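Local atomic coordinates of methyl-coenzyme M reductase gamma subunit (Methermicoccus shengliensis DSM 18856, PDB entry 7NKG), a protein that forms part of methyl-coenzyme M reductase, the nickel enzyme that makes methane from methyl-coenzyme M and coenzyme B, and helps line its factor 430 pocket. Residues G150-T155 with D174-E179; K28-S33 with E142-A147; R84-T89 with R129-Y134; D90-A95 with T213-V218. All coordinates share one frame; numbering follows the deposited sequence.

Contact 1: G150-T155 with D174-E179; sequences GLRGAT and DRRRLE. With F43 (factor 430), chain V.
Arg-175 reaches from the loop ahead of edge strand 176-179 to the loop that leaves strand 149-151, where Ala-154 and Thr-155 belong to the factor 430 pocket; the contact thus ties the edges of two antiparallel sheets together beside the cofactor. From CB, directed at the partner loop, the chain passes CG and reaches CD, which lies 3.9 Å from Leu-151 O. A bend at chi3 (-92°) then turns NE and CZ so that the guanidinium lies flat against Arg-152, whose CG sits 3.6 Å above its centre. At the tip, NH1 gives a fairly straight bond (157°) to Ala-154 O at 2.7 Å, lying in the carbonyl plane. NH2 bonds to Thr-155 O at 2.9 Å from above that carbonyl's plane, and more weakly to Ala-154 O. A long chain ending in several N-H groups suits this place, bonding to two successive carbonyls; NH2 also forms a salt bridge with Asp-171, and NH1 a bond to Gln-189 O. Arg-152 NH2 and Arg-176 NH1 approach to 3.4 Å without bonding, both being donors, and the two guanidinium planes stand 84° apart. Phe-170 O and Met-169 O respectively take up these groups, which probably makes the crowding of like charges tolerable. One peptide unit serves both sides: Arg-175 holds Ala-154 O, and the N of Thr-155 donates to OEB of factor 430 at 2.8 Å.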
# COMPACT_ATOMS: atom_id res chain seq x y z
N GLY C 150 45.32 5.28 -1.28
CA GLY C 150 45.42 3.86 -1.55
C GLY C 150 44.33 3.39 -2.49
O GLY C 150 43.20 3.89 -2.43
N LEU C 151 44.68 2.47 -3.39
CA LEU C 151 43.71 1.87 -4.30
C LEU C 151 42.95 0.85 -3.47
O LEU C 151 43.57 -0.04 -2.88
CB LEU C 151 44.40 1.14 -5.45
CG LEU C 151 44.90 2.01 -6.59
CD1 LEU C 151 45.94 1.28 -7.37
CD2 LEU C 151 43.77 2.43 -7.51
N ARG C 152 41.64 1.02 -3.38
CA ARG C 152 40.78 0.15 -2.56
C ARG C 152 39.46 -0.04 -3.24
O ARG C 152 38.65 0.87 -3.23
CB ARG C 152 40.54 0.79 -1.19
CG ARG C 152 41.82 1.19 -0.46
CD ARG C 152 41.58 1.82 0.88
NE ARG C 152 42.84 2.19 1.49
CZ ARG C 152 42.98 2.71 2.70
NH1 ARG C 152 41.91 2.92 3.47
NH2 ARG C 152 44.19 2.99 3.18
N GLY C 153 39.24 -1.21 -3.82
CA GLY C 153 37.96 -1.56 -4.43
C GLY C 153 36.94 -2.05 -3.40
O GLY C 153 35.78 -2.27 -3.75
N ALA C 154 37.36 -2.27 -2.15
CA ALA C 154 36.48 -2.74 -1.07
C ALA C 154 37.16 -2.48 0.29
O ALA C 154 38.40 -2.46 0.37
CB ALA C 154 36.20 -4.23 -1.23
N THR C 155 36.38 -2.32 1.37
CA THR C 155 36.89 -2.05 2.72
C THR C 155 37.75 -0.77 2.69
O THR C 155 38.95 -0.79 2.95
CB THR C 155 37.62 -3.28 3.29
OG1 THR C 155 36.84 -4.45 3.04
CG2 THR C 155 37.92 -3.13 4.76
N ASP C 174 45.37 -3.97 4.82
CA ASP C 174 46.82 -3.89 4.71
C ASP C 174 47.34 -4.18 3.28
O ASP C 174 48.19 -5.05 3.11
CB ASP C 174 47.43 -4.85 5.75
CG ASP C 174 48.93 -4.77 5.92
OD1 ASP C 174 49.50 -3.70 5.62
OD2 ASP C 174 49.54 -5.77 6.33
N ARG C 175 46.78 -3.52 2.26
CA ARG C 175 47.21 -3.75 0.87
C ARG C 175 48.55 -3.10 0.56
O ARG C 175 49.28 -3.58 -0.30
CB ARG C 175 46.17 -3.22 -0.13
CG ARG C 175 44.90 -4.03 -0.17
CD ARG C 175 43.76 -3.24 -0.73
NE ARG C 175 43.07 -2.59 0.37
CZ ARG C 175 41.75 -2.41 0.46
NH1 ARG C 175 40.94 -2.79 -0.53
NH2 ARG C 175 41.23 -1.83 1.54
N ARG C 176 48.84 -1.98 1.22
CA ARG C 176 50.09 -1.26 1.00
C ARG C 176 50.57 -0.66 2.30
O ARG C 176 49.78 -0.33 3.19
CB ARG C 176 49.93 -0.20 -0.10
CG ARG C 176 48.96 0.95 0.26
CD ARG C 176 49.70 2.12 0.92
NE ARG C 176 48.81 3.22 1.32
CZ ARG C 176 48.03 3.23 2.40
NH1 ARG C 176 47.29 4.30 2.68
NH2 ARG C 176 48.00 2.18 3.22
N ARG C 177 51.88 -0.57 2.43
CA ARG C 177 52.49 -0.07 3.65
C ARG C 177 53.89 0.45 3.39
O ARG C 177 54.49 0.13 2.37
CB ARG C 177 52.51 -1.17 4.73
CG ARG C 177 53.57 -2.26 4.52
CD ARG C 177 53.21 -3.56 5.22
NE ARG C 177 52.06 -4.22 4.58
CZ ARG C 177 52.11 -4.94 3.46
NH1 ARG C 177 51.00 -5.47 2.96
NH2 ARG C 177 53.27 -5.15 2.84
N LEU C 178 54.41 1.23 4.33
CA LEU C 178 55.74 1.78 4.23
C LEU C 178 56.67 0.69 4.74
O LEU C 178 56.57 0.31 5.92
CB LEU C 178 55.83 3.07 5.07
CG LEU C 178 57.13 3.84 5.03
CD1 LEU C 178 57.38 4.45 3.65
CD2 LEU C 178 57.11 4.96 6.10
N GLU C 179 57.46 0.10 3.83
CA GLU C 179 58.39 -0.99 4.10
C GLU C 179 59.78 -0.57 3.71
O GLU C 179 60.05 -0.45 2.52
CB GLU C 179 58.06 -2.22 3.25
CG GLU C 179 56.76 -2.90 3.58
CD GLU C 179 56.71 -4.35 3.17
OE1 GLU C 179 57.40 -4.73 2.20
OE2 GLU C 179 55.99 -5.12 3.85
NI F43 V . 27.90 1.86 3.42
NA F43 V . 26.70 0.19 3.75
CHA F43 V . 25.56 1.25 5.59
C1A F43 V . 25.95 0.06 4.75
C2A F43 V . 25.56 -1.38 5.05
C3A F43 V . 26.55 -2.14 4.14
C4A F43 V . 26.71 -1.09 3.01
C5A F43 V . 24.12 -1.68 4.56
C6A F43 V . 23.68 -3.11 4.85
O7A F43 V . 23.33 -3.47 5.97
N8A F43 V . 23.64 -3.91 3.86
C9A F43 V . 25.66 -1.65 6.56
CAA F43 V . 27.90 -2.55 4.80
CBA F43 V . 27.76 -3.79 5.69
CCA F43 V . 28.95 -4.69 5.62
ODA F43 V . 30.09 -4.23 5.89
OEA F43 V . 28.74 -5.89 5.33
NB F43 V . 28.44 1.05 1.59
CHB F43 V . 27.94 -1.25 2.12
C1B F43 V . 27.93 -0.20 1.00
C2B F43 V . 28.89 -0.51 -0.19
C3B F43 V . 30.10 0.39 0.06
C4B F43 V . 29.51 1.42 0.98
N5B F43 V . 26.63 -0.14 0.32
C6B F43 V . 26.71 -0.13 -1.00
O7B F43 V . 25.77 -0.20 -1.79
C8B F43 V . 28.14 -0.01 -1.43
C9B F43 V . 29.20 -2.01 -0.46
CAB F43 V . 31.27 -0.33 0.77
CBB F43 V . 32.46 0.56 1.12
CCB F43 V . 33.67 -0.31 1.37
ODB F43 V . 34.28 -0.23 2.47
OEB F43 V . 34.08 -1.07 0.46
NC F43 V . 29.30 3.36 3.29
CHC F43 V . 30.21 2.71 1.18
C1C F43 V . 30.13 3.52 2.24
C2C F43 V . 30.96 4.76 2.32
C3C F43 V . 30.80 5.11 3.81
C4C F43 V . 29.59 4.30 4.24
C5C F43 V . 30.28 5.82 1.45
C6C F43 V . 31.18 7.05 1.40
O7C F43 V . 32.37 6.90 1.08
O8C F43 V . 30.71 8.19 1.66
C8C F43 V . 32.02 4.66 4.64
C9C F43 V . 33.28 5.47 4.32
CAC F43 V . 34.39 5.29 5.34
OBC F43 V . 35.39 6.05 5.26
OCC F43 V . 34.31 4.41 6.24
ND F43 V . 27.61 2.48 5.35
CHD F43 V . 28.94 4.49 5.43
C5D F43 V . 27.65 4.88 8.03
C6D F43 V . 28.83 5.79 7.72
C7D F43 V . 29.13 5.74 6.24
O8D F43 V . 29.59 6.76 5.78
C9D F43 V . 26.47 1.77 8.75
CAD F43 V . 25.96 2.59 9.93
OBD F43 V . 26.28 2.24 11.10
OCD F43 V . 25.23 3.61 9.76
C1D F43 V . 28.16 3.53 5.97
C2D F43 V . 27.87 3.48 7.45
C3D F43 V . 26.63 2.59 7.48
C4D F43 V . 26.84 1.66 6.29

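Contact 2: K28-S33 with E142-A147; sequences KLREIS and EMTCPA
Leu-29 and Arg-30 press against the loop that follows the C-terminal end of helix 128-140, a packing of two irregular loops. Its tight part lies against the buried loop 142-147. Leu-29 CD1 lies 3.7 Å from Glu-142 CA, a branched apolar tip that packs on the backbone and CB of Glu-142, with Met-204 and helix 206-212 also against the leucine. Beside it, the Arg-30 guanidinium is sandwiched: Leu-29 CB stands 3.9 Å above one face, toward the rim, and Pro-146 CD covers the opposite face, 3.7 Å from Arg-30 NH2. A bend at chi3 (69°) brings both terminal nitrogens to Thr-144 O, each in a weak bond, with NH2 at 2.9 Å. NH1 also serves Ile-139 O and Thr-141 O, so an arginine suits a spot where several carbonyls at the helix end converge. A leucine in place of Arg-30 would probably leave these carbonyls without their shared donor and the side of Pro-146 poorly covered. The looser side faces solvent. There Lys-28 points away from loop 142-147, with long ion pairs to Glu-31, itself distant from that loop, and to Glu-140. At the buried end, Cys-145 SG accepts from the backbone N of Ala-147 at 3.4 Å.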
# COMPACT_ATOMS: atom_id res chain seq x y z
N LYS C 28 54.21 14.48 -13.28
CA LYS C 28 54.48 13.06 -13.12
C LYS C 28 55.55 12.93 -12.02
O LYS C 28 56.64 13.50 -12.17
CB LYS C 28 54.97 12.44 -14.43
CG LYS C 28 55.35 10.98 -14.28
CD LYS C 28 55.32 10.26 -15.60
CE LYS C 28 56.06 8.96 -15.55
NZ LYS C 28 56.22 8.41 -16.93
N LEU C 29 55.25 12.20 -10.92
CA LEU C 29 56.20 12.05 -9.81
C LEU C 29 56.77 10.65 -9.64
O LEU C 29 57.74 10.49 -8.89
CB LEU C 29 55.53 12.46 -8.50
CG LEU C 29 54.96 13.87 -8.41
CD1 LEU C 29 54.41 14.11 -7.02
CD2 LEU C 29 56.02 14.95 -8.71
N ARG C 30 56.18 9.63 -10.28
CA ARG C 30 56.65 8.25 -10.12
C ARG C 30 56.25 7.42 -11.35
O ARG C 30 55.43 7.86 -12.16
CB ARG C 30 56.07 7.63 -8.83
CG ARG C 30 54.54 7.49 -8.86
CD ARG C 30 53.98 7.22 -7.48
NE ARG C 30 54.11 8.38 -6.60
CZ ARG C 30 53.31 9.44 -6.59
NH1 ARG C 30 52.27 9.51 -7.43
NH2 ARG C 30 53.53 10.43 -5.75
N GLU C 31 56.83 6.23 -11.47
CA GLU C 31 56.54 5.35 -12.59
C GLU C 31 56.01 4.01 -12.12
O GLU C 31 56.47 3.47 -11.11
CB GLU C 31 57.81 5.11 -13.41
CG GLU C 31 58.33 6.37 -14.08
CD GLU C 31 59.45 6.11 -15.07
OE1 GLU C 31 60.34 5.29 -14.77
OE2 GLU C 31 59.44 6.75 -16.15
N ILE C 32 55.07 3.45 -12.89
CA ILE C 32 54.55 2.11 -12.66
C ILE C 32 54.59 1.38 -13.99
O ILE C 32 54.17 1.95 -15.01
CB ILE C 32 53.13 2.07 -12.01
CG1 ILE C 32 52.76 0.61 -11.65
CG2 ILE C 32 52.06 2.69 -12.94
CD1 ILE C 32 51.69 0.48 -10.62
N SER C 33 55.08 0.14 -14.00
CA SER C 33 55.10 -0.64 -15.24
C SER C 33 53.67 -1.08 -15.61
O SER C 33 52.78 -1.12 -14.75
CB SER C 33 56.00 -1.87 -15.09
OG SER C 33 55.42 -2.82 -14.22
N GLU C 142 51.02 13.67 -9.50
CA GLU C 142 50.88 14.31 -8.21
C GLU C 142 49.48 14.19 -7.62
O GLU C 142 49.30 14.58 -6.48
CB GLU C 142 51.29 15.78 -8.31
CG GLU C 142 50.39 16.62 -9.19
CD GLU C 142 50.74 18.09 -9.16
OE1 GLU C 142 50.71 18.68 -8.05
OE2 GLU C 142 51.09 18.63 -10.23
N MET C 143 48.48 13.70 -8.39
CA MET C 143 47.16 13.46 -7.82
C MET C 143 47.22 12.39 -6.73
O MET C 143 46.28 12.27 -5.95
CB MET C 143 46.18 13.06 -8.93
CG MET C 143 45.95 14.18 -9.92
SD MET C 143 44.60 13.84 -11.06
CE MET C 143 45.32 12.58 -12.09
N THR C 144 48.31 11.60 -6.65
CA THR C 144 48.48 10.58 -5.63
C THR C 144 49.75 10.79 -4.81
O THR C 144 50.80 11.17 -5.34
CB THR C 144 48.50 9.18 -6.29
OG1 THR C 144 47.18 8.88 -6.76
CG2 THR C 144 49.01 8.07 -5.36
N CYS C 145 49.64 10.50 -3.51
CA CYS C 145 50.77 10.28 -2.60
C CYS C 145 50.54 8.82 -2.22
O CYS C 145 49.46 8.50 -1.72
CB CYS C 145 50.78 11.15 -1.36
SG CYS C 145 51.85 10.49 -0.04
N PRO C 146 51.55 7.94 -2.33
CA PRO C 146 51.32 6.52 -2.05
C PRO C 146 51.08 6.18 -0.57
O PRO C 146 50.63 5.06 -0.28
CB PRO C 146 52.56 5.85 -2.63
CG PRO C 146 53.62 6.89 -2.58
CD PRO C 146 52.91 8.18 -2.87
N ALA C 147 51.38 7.11 0.37
CA ALA C 147 51.10 6.89 1.79
C ALA C 147 49.70 7.44 2.13
O ALA C 147 48.93 6.77 2.83
CB ALA C 147 52.15 7.60 2.65

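Contact 3: R84-T89 with R129-Y134; sequences RYVQWT and RDVEVY
The hydroxyl of Tyr-134 donates a hydrogen bond to a water at 2.7 Å, and that water donates in turn to Val-86 O at 3.0 Å, bridging a helix and the sheet it covers. This is alpha/beta packing: helix 128-140 lies on one face of the antiparallel sheet and runs nearly along strand 83-90. The local axes come within 7.9 Å and differ by 19° in direction. With CG anti to the backbone N (chi1 160°), the Tyr-134 ring extends beside Val-86 and delivers OH to the water, which lies in the ring plane. The phenol suits this place because its ring edge, at CE2, packs on Val-86 while its tip supplies a polar end to the bridging water. Val-86 does the apolar work with both branches. CG1 meets Tyr-134 CE2 at 3.8 Å; CG2 touches Val-131 CG2 at 3.9 Å and comes still nearer to Val-131 O. The short beta-branched valines probably let strand and helix lie this close. Trp-88 continues the same face: the water sits in the plane of its indole, at the edge, while NE1 bonds to Ser-138 OG further along the helix. Tyr-85 and Gln-87 point away from the helix, to the other face of the sheet, where another protein chain of the assembly packs on them; the side chain of Tyr-85 is about 9 Å from factor 430. On the helix-facing side, Val-131 CG2 nestles 3.7 Å from Arg-84 O.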
# COMPACT_ATOMS: atom_id res chain seq x y z
N ARG C 84 35.69 -2.38 -16.39
CA ARG C 84 36.45 -2.57 -15.15
C ARG C 84 36.63 -1.24 -14.41
O ARG C 84 36.25 -0.20 -14.94
CB ARG C 84 37.81 -3.23 -15.45
CG ARG C 84 37.70 -4.60 -16.08
CD ARG C 84 36.93 -5.61 -15.25
NE ARG C 84 37.16 -6.95 -15.77
CZ ARG C 84 36.44 -8.02 -15.48
NH1 ARG C 84 36.76 -9.20 -16.00
NH2 ARG C 84 35.41 -7.93 -14.65
N TYR C 85 37.24 -1.26 -13.22
CA TYR C 85 37.32 -0.06 -12.40
C TYR C 85 38.67 0.21 -11.75
O TYR C 85 39.50 -0.70 -11.59
CB TYR C 85 36.22 -0.17 -11.34
CG TYR C 85 36.58 -1.16 -10.27
CD1 TYR C 85 36.32 -2.51 -10.43
CD2 TYR C 85 37.26 -0.76 -9.13
CE1 TYR C 85 36.79 -3.44 -9.53
CE2 TYR C 85 37.69 -1.67 -8.20
CZ TYR C 85 37.55 -3.02 -8.44
OH TYR C 85 37.92 -3.88 -7.45
N VAL C 86 38.86 1.47 -11.33
CA VAL C 86 40.01 1.96 -10.57
C VAL C 86 39.37 2.76 -9.43
O VAL C 86 38.66 3.73 -9.72
CB VAL C 86 40.94 2.85 -11.43
CG1 VAL C 86 42.01 3.51 -10.57
CG2 VAL C 86 41.58 2.03 -12.55
N GLN C 87 39.55 2.34 -8.17
CA GLN C 87 38.95 3.04 -7.04
C GLN C 87 40.02 3.49 -6.06
O GLN C 87 40.85 2.68 -5.65
CB GLN C 87 37.90 2.17 -6.33
CG GLN C 87 37.24 2.89 -5.16
CD GLN C 87 35.92 2.27 -4.80
OE1 GLN C 87 34.88 2.59 -5.38
NE2 GLN C 87 35.92 1.34 -3.84
N TRP C 88 39.96 4.77 -5.66
CA TRP C 88 40.92 5.41 -4.76
C TRP C 88 40.28 5.91 -3.47
O TRP C 88 39.16 6.41 -3.50
CB TRP C 88 41.53 6.63 -5.46
CG TRP C 88 42.66 6.30 -6.38
CD1 TRP C 88 42.61 6.21 -7.74
CD2 TRP C 88 44.01 5.99 -6.01
NE1 TRP C 88 43.84 5.85 -8.24
CE2 TRP C 88 44.73 5.72 -7.19
CE3 TRP C 88 44.68 5.94 -4.78
CZ2 TRP C 88 46.08 5.40 -7.18
CZ3 TRP C 88 46.02 5.59 -4.77
CH2 TRP C 88 46.71 5.33 -5.96
N THR C 89 41.03 5.83 -2.38
CA THR C 89 40.68 6.42 -1.09
C THR C 89 41.79 7.42 -0.81
O THR C 89 42.97 7.10 -1.01
CB THR C 89 40.58 5.37 0.01
OG1 THR C 89 39.49 4.50 -0.32
CG2 THR C 89 40.35 5.99 1.39
N ARG C 129 40.96 -1.50 -21.11
CA ARG C 129 42.20 -0.82 -21.53
C ARG C 129 42.13 0.69 -21.29
O ARG C 129 43.14 1.27 -20.91
CB ARG C 129 42.62 -1.16 -22.95
CG ARG C 129 41.82 -0.52 -24.06
CD ARG C 129 42.14 -1.20 -25.38
NE ARG C 129 41.69 -2.59 -25.37
CZ ARG C 129 42.14 -3.57 -26.15
NH1 ARG C 129 43.08 -3.32 -27.06
NH2 ARG C 129 41.67 -4.80 -26.02
N ASP C 130 40.93 1.31 -21.44
CA ASP C 130 40.75 2.74 -21.17
C ASP C 130 40.93 3.02 -19.69
O ASP C 130 41.53 4.04 -19.33
CB ASP C 130 39.36 3.23 -21.59
CG ASP C 130 38.93 2.87 -22.98
OD1 ASP C 130 39.81 2.65 -23.85
OD2 ASP C 130 37.71 2.81 -23.22
N VAL C 131 40.39 2.15 -18.82
CA VAL C 131 40.51 2.36 -17.37
C VAL C 131 41.98 2.20 -16.93
O VAL C 131 42.37 2.82 -15.94
CB VAL C 131 39.50 1.51 -16.52
CG1 VAL C 131 40.13 0.23 -15.97
CG2 VAL C 131 38.90 2.33 -15.38
N GLU C 132 42.80 1.39 -17.64
CA GLU C 132 44.22 1.26 -17.32
C GLU C 132 44.98 2.53 -17.73
O GLU C 132 45.86 2.96 -16.99
CB GLU C 132 44.85 0.05 -18.02
CG GLU C 132 44.38 -1.26 -17.42
CD GLU C 132 45.34 -2.40 -17.67
OE1 GLU C 132 46.04 -2.37 -18.70
OE2 GLU C 132 45.38 -3.34 -16.83
N VAL C 133 44.61 3.16 -18.85
CA VAL C 133 45.23 4.43 -19.27
C VAL C 133 44.94 5.49 -18.19
O VAL C 133 45.86 6.20 -17.77
CB VAL C 133 44.75 4.89 -20.66
CG1 VAL C 133 45.22 6.31 -20.97
CG2 VAL C 133 45.21 3.93 -21.74
N TYR C 134 43.69 5.55 -17.71
CA TYR C 134 43.30 6.45 -16.64
C TYR C 134 44.07 6.07 -15.35
O TYR C 134 44.62 6.94 -14.69
CB TYR C 134 41.76 6.42 -16.40
CG TYR C 134 41.37 6.92 -15.03
CD1 TYR C 134 41.37 8.28 -14.74
CD2 TYR C 134 41.14 6.04 -13.98
CE1 TYR C 134 41.13 8.74 -13.47
CE2 TYR C 134 40.93 6.49 -12.69
CZ TYR C 134 40.91 7.85 -12.44
OH TYR C 134 40.68 8.31 -11.16
O HOH W 1 39.63 6.56 -9.46

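Contact 4: D90-A95 with T213-V218; sequences DSMYNA and TTIYRV
Loop meets loop here: residues 92-95, just past strand 83-90, pack against 213-217, just past helix 206-212, through one direct hydrogen bond, apolar touches and three waters. Thr-213 OG1, placed anti to its own backbone N (chi1 -169°), donates to Ala-95 O at 2.8 Å and accepts from Ile-215 N at 3.0 Å. The second bond makes an ST turn, so one hydroxyl both shapes its own loop and fastens the neighbouring one. A valine in place of Thr-213 would probably leave Ala-95 O without this donor and let the turn relax. Asn-94 has left-handed backbone angles, which asparagine tolerates well. Its OD1 takes a water at 2.8 Å that also donates to Ile-215 O. Ile-215 CD1 fills the apolar side, 4.0 Å from Met-92 CG. Next to it the Tyr-93 ring brings its CD1-CE1 side over one face of the Arg-217 guanidinium, CD1 3.9 Å above its centre, the planes 47° apart. Arg-217 NH1 donates in the guanidinium plane to two waters, one leading to Met-92 O and the other to Tyr-93 OH, while Asp-219 pairs with NE. Around this junction, helix 13-23 receives Thr-214 and Tyr-216, strand 163-164 packs on Tyr-93, and another protein chain covers Met-92, Ile-215 and Val-218; helices 99-109 and 227-245 follow the two loops in sequence.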
# COMPACT_ATOMS: atom_id res chain seq x y z
N ASP C 90 41.42 8.64 -0.39
CA ASP C 90 42.41 9.71 -0.18
C ASP C 90 42.26 10.33 1.20
O ASP C 90 41.17 10.78 1.56
CB ASP C 90 42.19 10.79 -1.25
CG ASP C 90 42.49 10.28 -2.64
OD1 ASP C 90 43.68 10.06 -2.93
OD2 ASP C 90 41.54 10.10 -3.43
N SER C 91 43.36 10.38 1.98
CA SER C 91 43.31 10.95 3.31
C SER C 91 42.87 12.40 3.31
O SER C 91 43.27 13.18 2.44
CB SER C 91 44.68 10.87 4.00
OG SER C 91 44.60 11.30 5.35
N MET C 92 42.10 12.79 4.31
CA MET C 92 41.76 14.19 4.51
C MET C 92 42.96 15.00 5.09
O MET C 92 42.88 16.23 5.13
CB MET C 92 40.52 14.30 5.39
CG MET C 92 39.27 13.87 4.63
SD MET C 92 37.76 13.92 5.57
CE MET C 92 37.58 15.68 5.84
N TYR C 93 44.07 14.32 5.47
CA TYR C 93 45.28 14.98 5.95
C TYR C 93 46.15 15.34 4.77
O TYR C 93 47.26 14.86 4.60
CB TYR C 93 45.98 14.09 6.99
CG TYR C 93 45.12 14.01 8.23
CD1 TYR C 93 44.94 15.13 9.03
CD2 TYR C 93 44.31 12.92 8.46
CE1 TYR C 93 44.00 15.15 10.05
CE2 TYR C 93 43.40 12.90 9.51
CZ TYR C 93 43.26 14.02 10.31
OH TYR C 93 42.34 14.04 11.33
N ASN C 94 45.60 16.22 3.94
CA ASN C 94 46.27 16.80 2.78
C ASN C 94 46.75 15.80 1.76
O ASN C 94 47.71 16.10 1.02
CB ASN C 94 47.40 17.71 3.21
CG ASN C 94 46.94 18.82 4.09
OD1 ASN C 94 45.81 19.30 3.96
ND2 ASN C 94 47.80 19.28 4.99
N ALA C 95 45.99 14.69 1.53
CA ALA C 95 46.29 13.85 0.34
C ALA C 95 46.09 14.78 -0.89
O ALA C 95 45.20 15.66 -0.82
CB ALA C 95 45.34 12.69 0.20
N THR C 213 47.88 19.84 -2.18
CA THR C 213 46.53 19.37 -1.94
C THR C 213 45.40 20.24 -2.49
O THR C 213 45.49 21.47 -2.51
CB THR C 213 46.28 19.10 -0.44
OG1 THR C 213 45.03 18.41 -0.30
CG2 THR C 213 46.29 20.39 0.41
N THR C 214 44.32 19.54 -2.93
CA THR C 214 43.07 20.14 -3.37
C THR C 214 42.06 20.18 -2.19
O THR C 214 40.93 20.54 -2.43
CB THR C 214 42.48 19.34 -4.55
OG1 THR C 214 42.19 18.00 -4.12
CG2 THR C 214 43.39 19.34 -5.78
N ILE C 215 42.45 19.83 -0.93
CA ILE C 215 41.53 19.92 0.20
C ILE C 215 41.85 21.19 1.00
O ILE C 215 43.03 21.52 1.18
CB ILE C 215 41.58 18.67 1.16
CG1 ILE C 215 40.27 18.57 1.99
CG2 ILE C 215 42.82 18.70 2.11
CD1 ILE C 215 40.09 17.27 2.76
N TYR C 216 40.82 21.86 1.50
CA TYR C 216 41.02 23.01 2.39
C TYR C 216 41.12 22.46 3.82
O TYR C 216 40.47 21.47 4.15
CB TYR C 216 39.83 23.99 2.32
CG TYR C 216 39.74 24.76 1.02
CD1 TYR C 216 40.56 25.84 0.78
CD2 TYR C 216 38.79 24.43 0.07
CE1 TYR C 216 40.45 26.59 -0.39
CE2 TYR C 216 38.69 25.15 -1.12
CZ TYR C 216 39.52 26.23 -1.35
OH TYR C 216 39.43 26.93 -2.53
N ARG C 217 41.93 23.12 4.66
CA ARG C 217 42.04 22.75 6.08
C ARG C 217 42.35 24.02 6.86
O ARG C 217 43.18 24.83 6.42
CB ARG C 217 43.16 21.72 6.33
CG ARG C 217 42.73 20.26 6.17
CD ARG C 217 43.77 19.27 6.71
NE ARG C 217 43.98 19.39 8.16
CZ ARG C 217 43.26 18.79 9.11
NH1 ARG C 217 42.23 18.02 8.78
NH2 ARG C 217 43.56 18.96 10.39
N VAL C 218 41.71 24.19 8.01
CA VAL C 218 41.89 25.38 8.85
C VAL C 218 43.37 25.56 9.26
O VAL C 218 43.79 26.69 9.51
CB VAL C 218 40.96 25.35 10.09
CG1 VAL C 218 41.49 24.39 11.16
CG2 VAL C 218 40.77 26.75 10.68
O HOH W 2 40.78 17.58 6.45
O HOH W 3 41.31 16.75 11.29
O HOH W 4 44.77 21.81 3.32

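Contacts 2 and 3 both close before contact 1 opens, while contacts 2 and 3 each cross contact 4. Contact 3 is nested in the loop closed by contact 2, and contact 1 in that closed by contact 4. Contacts 1 and 3, centres 16 Å apart, share one sheet, since strands 83-90 and 149-151 are neighbours in it. Contact 2 touches both, about 14 Å from each centre, through Thr-144 on Trp-88 and Pro-146 beside Arg-176. Contact 4, whose centre is 22 Å from that of contact 3, continues directly from strand 83-90. The sheet thus connects the cofactor-side loop of contact 1 with helix 128-140 and the loop of contact 4, bringing distant parts of the sequence together.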